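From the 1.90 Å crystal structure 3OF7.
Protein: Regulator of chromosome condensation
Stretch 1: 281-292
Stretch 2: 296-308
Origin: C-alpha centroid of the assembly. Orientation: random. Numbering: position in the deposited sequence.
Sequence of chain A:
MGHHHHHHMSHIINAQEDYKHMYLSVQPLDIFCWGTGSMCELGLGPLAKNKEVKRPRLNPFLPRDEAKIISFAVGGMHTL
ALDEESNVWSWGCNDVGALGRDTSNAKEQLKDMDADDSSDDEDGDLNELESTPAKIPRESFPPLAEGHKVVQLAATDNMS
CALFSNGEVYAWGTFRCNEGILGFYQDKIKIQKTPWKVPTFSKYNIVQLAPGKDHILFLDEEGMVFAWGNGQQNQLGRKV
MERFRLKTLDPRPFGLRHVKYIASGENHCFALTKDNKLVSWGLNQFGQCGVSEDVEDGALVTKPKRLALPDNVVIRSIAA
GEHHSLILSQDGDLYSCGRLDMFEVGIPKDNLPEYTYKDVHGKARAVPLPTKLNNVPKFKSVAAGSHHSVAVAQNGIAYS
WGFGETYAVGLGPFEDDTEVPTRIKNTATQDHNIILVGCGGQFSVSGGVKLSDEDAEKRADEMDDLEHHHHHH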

ATOM      1  N   TRP A 281      15.335  -3.368   4.025  1.00 18.33           N
ATOM      2  CA  TRP A 281      16.132  -4.195   3.118  1.00 17.91           C
ATOM      3  C   TRP A 281      15.516  -4.210   1.724  1.00 17.49           C
ATOM      4  O   TRP A 281      14.362  -3.816   1.541  1.00 17.26           O
ATOM      5  CB  TRP A 281      16.277  -5.628   3.649  1.00 17.78           C
ATOM      6  CG  TRP A 281      14.994  -6.412   3.691  1.00 17.26           C
ATOM      7  CD1 TRP A 281      14.574  -7.337   2.776  1.00 17.31           C
ATOM      8  CD2 TRP A 281      13.970  -6.350   4.695  1.00 17.66           C
ATOM      9  NE1 TRP A 281      13.362  -7.854   3.145  1.00 17.59           N
ATOM     10  CE2 TRP A 281      12.961  -7.267   4.315  1.00 17.12           C
ATOM     11  CE3 TRP A 281      13.805  -5.613   5.876  1.00 17.27           C
ATOM     12  CZ2 TRP A 281      11.798  -7.469   5.074  1.00 18.42           C
ATOM     13  CZ3 TRP A 281      12.637  -5.807   6.632  1.00 18.45           C
ATOM     14  CH2 TRP A 281      11.656  -6.734   6.226  1.00 18.33           C
ATOM     15  N   GLY A 282      16.288  -4.684   0.750  1.00 17.38           N
ATOM     16  CA  GLY A 282      15.808  -4.820  -0.620  1.00 16.80           C
ATOM     17  C   GLY A 282      16.353  -3.733  -1.525  1.00 16.85           C
ATOM     18  O   GLY A 282      17.466  -3.229  -1.318  1.00 16.94           O
ATOM     19  N   LEU A 283      15.567  -3.367  -2.530  1.00 16.24           N
ATOM     20  CA  LEU A 283      16.039  -2.475  -3.583  1.00 16.11           C
ATOM     21  C   LEU A 283      16.344  -1.081  -3.041  1.00 15.94           C
ATOM     22  O   LEU A 283      15.539  -0.512  -2.302  1.00 15.70           O
ATOM     23  CB  LEU A 283      15.001  -2.402  -4.709  1.00 16.23           C
ATOM     24  CG  LEU A 283      15.357  -1.536  -5.923  1.00 15.67           C
ATOM     25  CD1 LEU A 283      16.531  -2.144  -6.727  1.00 17.23           C
ATOM     26  CD2 LEU A 283      14.128  -1.308  -6.791  1.00 16.69           C
ATOM     27  N   ASN A 284      17.511  -0.542  -3.389  1.00 15.85           N
ATOM     28  CA  ASN A 284      17.956   0.727  -2.806  1.00 16.14           C
ATOM     29  C   ASN A 284      18.714   1.671  -3.743  1.00 16.28           C
ATOM     30  O   ASN A 284      19.538   2.471  -3.284  1.00 16.71           O
ATOM     31  CB  ASN A 284      18.776   0.471  -1.532  1.00 16.19           C
ATOM     32  CG  ASN A 284      18.899   1.707  -0.652  1.00 16.91           C
ATOM     33  OD1 ASN A 284      17.973   2.505  -0.556  1.00 16.51           O
ATOM     34  ND2 ASN A 284      20.049   1.861   0.003  1.00 17.06           N
ATOM     35  N   GLN A 285      18.430   1.616  -5.044  1.00 16.39           N
ATOM     36  CA  GLN A 285      19.227   2.412  -5.986  1.00 16.99           C
ATOM     37  C   GLN A 285      18.918   3.911  -5.922  1.00 17.18           C
ATOM     38  O   GLN A 285      19.710   4.723  -6.420  1.00 17.02           O
ATOM     39  CB  GLN A 285      19.187   1.851  -7.428  1.00 16.89           C
ATOM     40  CG  GLN A 285      18.036   2.335  -8.324  1.00 17.46           C
ATOM     41  CD  GLN A 285      16.721   1.601  -8.087  1.00 17.00           C
ATOM     42  OE1 GLN A 285      16.076   1.132  -9.034  1.00 17.31           O
ATOM     43  NE2 GLN A 285      16.305   1.520  -6.836  1.00 14.56           N
ATOM     44  N   PHE A 286      17.785   4.272  -5.308  1.00 16.44           N
ATOM     45  CA  PHE A 286      17.472   5.686  -5.061  1.00 16.68           C
ATOM     46  C   PHE A 286      17.513   6.067  -3.577  1.00 16.63           C
ATOM     47  O   PHE A 286      17.090   7.163  -3.197  1.00 17.34           O
ATOM     48  CB  PHE A 286      16.110   6.059  -5.666  1.00 16.78           C
ATOM     49  CG  PHE A 286      16.096   6.068  -7.164  1.00 16.54           C
ATOM     50  CD1 PHE A 286      16.531   7.187  -7.870  1.00 17.93           C
ATOM     51  CD2 PHE A 286      15.651   4.953  -7.872  1.00 16.88           C
ATOM     52  CE1 PHE A 286      16.519   7.199  -9.274  1.00 19.08           C
ATOM     53  CE2 PHE A 286      15.630   4.946  -9.268  1.00 17.51           C
ATOM     54  CZ  PHE A 286      16.072   6.074  -9.973  1.00 19.13           C
ATOM     55  N   GLY A 287      18.034   5.175  -2.741  1.00 16.55           N
ATOM     56  CA  GLY A 287      18.114   5.439  -1.300  1.00 16.86           C
ATOM     57  C   GLY A 287      16.753   5.358  -0.626  1.00 16.78           C
ATOM     58  O   GLY A 287      16.561   5.903   0.466  1.00 17.63           O
ATOM     59  N   GLN A 288      15.813   4.658  -1.264  1.00 16.50           N
ATOM     60  CA  GLN A 288      14.460   4.494  -0.713  1.00 16.24           C
ATOM     61  C   GLN A 288      14.452   3.729   0.626  1.00 16.40           C
ATOM     62  O   GLN A 288      13.504   3.846   1.403  1.00 16.15           O
ATOM     63  CB  GLN A 288      13.507   3.845  -1.730  1.00 16.13           C
ATOM     64  CG  GLN A 288      13.910   2.459  -2.242  1.00 15.21           C
ATOM     65  CD  GLN A 288      14.683   2.493  -3.557  1.00 14.65           C
ATOM     66  OE1 GLN A 288      15.682   3.194  -3.688  1.00 15.71           O
ATOM     67  NE2 GLN A 288      14.232   1.702  -4.531  1.00 14.77           N
ATOM     68  N   CYS A 289      15.505   2.957   0.894  1.00 16.89           N
ATOM     69  CA  CYS A 289      15.633   2.253   2.177  1.00 17.10           C
ATOM     70  C   CYS A 289      16.009   3.197   3.326  1.00 17.58           C
ATOM     71  O   CYS A 289      15.837   2.848   4.497  1.00 18.11           O
ATOM     72  CB  CYS A 289      16.631   1.096   2.081  1.00 16.66           C
ATOM     73  SG  CYS A 289      16.033  -0.328   1.147  1.00 17.94           S
ATOM     74  N   GLY A 290      16.518   4.383   2.981  1.00 18.47           N
ATOM     75  CA  GLY A 290      16.842   5.433   3.953  1.00 19.74           C
ATOM     76  C   GLY A 290      17.991   5.109   4.904  1.00 21.21           C
ATOM     77  O   GLY A 290      18.026   5.608   6.033  1.00 20.86           O
ATOM     78  N   VAL A 291      18.937   4.290   4.450  1.00 21.88           N
ATOM     79  CA  VAL A 291      19.982   3.776   5.343  1.00 23.52           C
ATOM     80  C   VAL A 291      21.362   4.417   5.158  1.00 24.80           C
ATOM     81  O   VAL A 291      22.220   4.303   6.034  1.00 25.32           O
ATOM     82  CB  VAL A 291      20.121   2.236   5.239  1.00 23.26           C
ATOM     83  CG1 VAL A 291      18.907   1.549   5.851  1.00 22.97           C
ATOM     84  CG2 VAL A 291      20.344   1.801   3.790  1.00 23.22           C
ATOM     85  N   SER A 292      21.571   5.094   4.035  1.00 25.63           N
ATOM     86  CA  SER A 292      22.912   5.553   3.671  1.00 27.21           C
ATOM     87  C   SER A 292      22.851   6.782   2.775  1.00 27.37           C
ATOM     88  O   SER A 292      21.952   6.908   1.942  1.00 27.45           O
ATOM     89  CB  SER A 292      23.655   4.422   2.949  1.00 26.98           C
ATOM     90  OG  SER A 292      24.885   4.862   2.409  1.00 29.46           O
ATOM     91  N   GLU A 296      23.880   4.482  -5.202  1.00 29.11           N
ATOM     92  CA  GLU A 296      24.612   3.756  -6.243  1.00 28.86           C
ATOM     93  C   GLU A 296      23.681   2.884  -7.070  1.00 28.43           C
ATOM     94  O   GLU A 296      22.784   2.230  -6.524  1.00 27.78           O
ATOM     95  CB  GLU A 296      25.708   2.887  -5.620  1.00 28.92           C
ATOM     96  CG  GLU A 296      26.888   3.666  -5.054  1.00 30.10           C
ATOM     97  N   ASP A 297      23.904   2.869  -8.384  1.00 27.93           N
ATOM     98  CA  ASP A 297      23.114   2.036  -9.294  1.00 27.87           C
ATOM     99  C   ASP A 297      23.149   0.561  -8.877  1.00 27.22           C
ATOM    100  O   ASP A 297      24.198   0.045  -8.488  1.00 27.24           O
ATOM    101  CB  ASP A 297      23.617   2.198 -10.731  1.00 28.17           C
ATOM    102  CG  ASP A 297      22.722   1.507 -11.745  0.70 28.97           C
ATOM    103  OD2 ASP A 297      23.185   1.299 -12.888  0.70 31.36           O
ATOM    104  N   GLY A 298      21.991  -0.097  -8.940  1.00 26.63           N
ATOM    105  CA  GLY A 298      21.877  -1.531  -8.641  1.00 26.17           C
ATOM    106  C   GLY A 298      22.024  -1.914  -7.174  1.00 25.97           C
ATOM    107  O   GLY A 298      22.065  -3.108  -6.841  1.00 26.31           O
ATOM    108  N   ALA A 299      22.102  -0.917  -6.292  1.00 25.04           N
ATOM    109  CA  ALA A 299      22.303  -1.169  -4.865  1.00 24.55           C
ATOM    110  C   ALA A 299      21.154  -1.987  -4.288  1.00 24.17           C
ATOM    111  O   ALA A 299      19.984  -1.691  -4.539  1.00 23.67           O
ATOM    112  CB  ALA A 299      22.455   0.133  -4.103  1.00 24.50           C
ATOM    113  N   LEU A 300      21.504  -3.037  -3.550  1.00 23.72           N
ATOM    114  CA  LEU A 300      20.536  -3.795  -2.761  1.00 23.90           C
ATOM    115  C   LEU A 300      21.005  -3.860  -1.322  1.00 24.20           C
ATOM    116  O   LEU A 300      22.204  -3.987  -1.053  1.00 24.32           O
ATOM    117  CB  LEU A 300      20.360  -5.219  -3.289  1.00 23.87           C
ATOM    118  CG  LEU A 300      19.997  -5.455  -4.755  1.00 24.02           C
ATOM    119  CD1 LEU A 300      20.095  -6.953  -5.079  1.00 24.62           C
ATOM    120  CD2 LEU A 300      18.608  -4.917  -5.072  1.00 22.35           C
ATOM    121  N   VAL A 301      20.057  -3.760  -0.402  1.00 24.08           N
ATOM    122  CA  VAL A 301      20.350  -3.944   1.010  1.00 24.51           C
ATOM    123  C   VAL A 301      19.989  -5.391   1.318  1.00 25.12           C
ATOM    124  O   VAL A 301      18.819  -5.790   1.244  1.00 24.81           O
ATOM    125  CB  VAL A 301      19.585  -2.921   1.891  1.00 24.01           C
ATOM    126  CG1 VAL A 301      19.884  -3.132   3.376  1.00 23.72           C
ATOM    127  CG2 VAL A 301      19.959  -1.508   1.485  1.00 24.00           C
ATOM    128  N   THR A 302      21.012  -6.188   1.613  1.00 26.13           N
ATOM    129  CA  THR A 302      20.823  -7.622   1.813  1.00 27.31           C
ATOM    130  C   THR A 302      20.353  -7.943   3.233  1.00 27.73           C
ATOM    131  O   THR A 302      19.295  -8.531   3.426  1.00 28.39           O
ATOM    132  CB  THR A 302      22.087  -8.423   1.451  0.90 27.55           C
ATOM    133  OG1 THR A 302      23.204  -7.901   2.179  0.90 28.51           O
ATOM    134  CG2 THR A 302      22.365  -8.321  -0.050  1.00 27.88           C
ATOM    135  N   LYS A 303      21.135  -7.555   4.229  1.00 28.30           N
ATOM    136  CA  LYS A 303      20.696  -7.724   5.608  1.00 28.86           C
ATOM    137  C   LYS A 303      19.985  -6.464   6.072  1.00 28.83           C
ATOM    138  O   LYS A 303      20.451  -5.360   5.794  1.00 28.76           O
ATOM    139  CB  LYS A 303      21.869  -8.058   6.523  1.00 28.90           C
ATOM    140  CG  LYS A 303      22.228  -9.540   6.521  1.00 30.30           C
ATOM    141  N   PRO A 304      18.854  -6.620   6.786  1.00 29.28           N
ATOM    142  CA  PRO A 304      18.119  -5.452   7.260  1.00 29.38           C
ATOM    143  C   PRO A 304      19.040  -4.484   7.984  1.00 29.78           C
ATOM    144  O   PRO A 304      19.864  -4.899   8.808  1.00 29.84           O
ATOM    145  CB  PRO A 304      17.091  -6.053   8.217  1.00 29.35           C
ATOM    146  CG  PRO A 304      16.856  -7.418   7.680  1.00 29.57           C
ATOM    147  CD  PRO A 304      18.203  -7.877   7.198  1.00 29.26           C
ATOM    148  N   LYS A 305      18.909  -3.205   7.654  1.00 30.13           N
ATOM    149  CA  LYS A 305      19.810  -2.175   8.141  1.00 30.77           C
ATOM    150  C   LYS A 305      19.007  -1.071   8.817  1.00 30.93           C
ATOM    151  O   LYS A 305      17.940  -0.694   8.335  1.00 30.13           O
ATOM    152  CB  LYS A 305      20.609  -1.612   6.969  1.00 31.01           C
ATOM    153  CG  LYS A 305      21.836  -0.817   7.346  1.00 32.47           C
ATOM    154  CD  LYS A 305      22.800  -0.735   6.166  1.00 34.82           C
ATOM    155  CE  LYS A 305      23.997   0.137   6.502  1.00 36.30           C
ATOM    156  NZ  LYS A 305      25.017   0.107   5.416  1.00 37.75           N
ATOM    157  N   ARG A 306      19.531  -0.551   9.926  1.00 31.32           N
ATOM    158  CA  ARG A 306      18.838   0.468  10.707  1.00 31.99           C
ATOM    159  C   ARG A 306      18.775   1.819   9.997  1.00 32.41           C
ATOM    160  O   ARG A 306      19.771   2.291   9.447  1.00 32.11           O
ATOM    161  CB  ARG A 306      19.496   0.637  12.083  1.00 32.23           C
ATOM    162  CG  ARG A 306      18.675   1.499  13.040  1.00 33.42           C
ATOM    163  CD  ARG A 306      19.288   1.589  14.426  1.00 35.75           C
ATOM    164  NE  ARG A 306      18.479   2.429  15.308  1.00 37.21           N
ATOM    165  N   LEU A 307      17.592   2.428  10.008  1.00 32.93           N
ATOM    166  CA  LEU A 307      17.432   3.812   9.579  1.00 34.00           C
ATOM    167  C   LEU A 307      17.732   4.726  10.761  1.00 35.04           C
ATOM    168  O   LEU A 307      17.282   4.470  11.876  1.00 35.83           O
ATOM    169  CB  LEU A 307      16.004   4.072   9.086  1.00 33.35           C
ATOM    170  CG  LEU A 307      15.557   3.522   7.728  1.00 32.63           C
ATOM    171  CD1 LEU A 307      15.097   2.073   7.820  1.00 30.57           C
ATOM    172  CD2 LEU A 307      14.447   4.396   7.163  1.00 31.67           C
ATOM    173  N   ALA A 308      18.489   5.788  10.528  1.00 36.53           N
ATOM    174  CA  ALA A 308      18.720   6.774  11.577  1.00 37.93           C
ATOM    175  C   ALA A 308      17.558   7.763  11.604  1.00 38.74           C
ATOM    176  O   ALA A 308      17.261   8.421  10.607  1.00 38.65           O
ATOM    177  CB  ALA A 308      20.059   7.491  11.379  1.00 37.97           C
TER
HETATM  178  O   HOH W   1      22.094   3.392  -3.014  1.00 19.97           O
HETATM  179  O   HOH W   2      19.370   6.490   8.173  1.00 30.45           O

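Val 301 lies at the apolar centre of the contact and, with 89 Å² covered by the other stretch, gives up more surface to it than any other residue. Its chi1 is t, and its two methyl groups meet different neighbours. CG2 packs 4.1 Å from Cys 289 SG and 4.1 Å from Val 291 CG2, while CG1 lies 4.4 Å from Trp 281 CB. A branched residue suits this site because its two methyls can each find an apolar neighbour. The thiol of Cys 289, whose CA-to-CB bond points toward the second stretch, supplies a compact apolar surface.

Val 291 extends the apolar zone along the second stretch. Its CA-to-CB bond also points toward the partner, and its CG1 rests 3.5 Å from Lys 305 O, 3.8 Å from Lys 305 CB and 4.3 Å from Leu 307 CG. Leu 307 is buried; its CA-to-CB bond runs sideways, but the end of the side chain comes nearer, bringing CG to 3.3 Å from Cys 289 O and 3.6 Å from Gly 290 O. Gly 290 suits this tight passage for two reasons: its phi of 67° favours glycine, and an ideal CB would fall 3.0 Å from Leu 307 CD2, a clash.

At the other end of this layer, the buried indole of Trp 281 approaches Pro 304 obliquely, with Trp 281 CE3 4.0 Å from Pro 304 CG, and its NE1 is satisfied elsewhere in the structure. A smaller apolar contact joins Leu 283 CD1 to Leu 300 CD2 at 3.8 Å, as expected for a non-hydrogen-bonded antiparallel pair whose side chains share one face of the sheet.

The backbone fastens these side chains in register. Gly 282 and Val 301 form a reciprocal antiparallel pair: Gly 282 N donates to Val 301 O and Val 301 N donates to Gly 282 O, both at 2.8 Å and nearly linear. Gly 282 O also receives a CA-H...O contact from Leu 300 CA at 3.4 Å. The first stretch turns a corner at Gly 282, where phi/psi of 104/-149° would jam a CB against the preceding carbonyl, so the backbone itself calls for glycine.

Beyond this pair, Asn 284 N donates to Ala 299 O at 3.0 Å. The Asn 284 side chain serves its own loop, its OD1 accepting from Cys 289 N at 2.9 Å, while its ND2 lies 3.7 Å from Val 301 CG2. Thus the polar group that steadies the loop also borders the valine pocket.

At the polar edge, Gln 285 CB lies 3.7 Å from Gly 298 N, against the type II turn from Glu 296 to Ala 299. The positive phi of Gly 298 favours glycine in that turn. Two waters complete the contact. Water 1 lies 2.7 Å from Asn 284 O and accepts from Glu 296 N at 3.0 Å; water 2 donates to Gly 290 O at 2.7 Å and accepts from Ala 308 N at 2.6 Å.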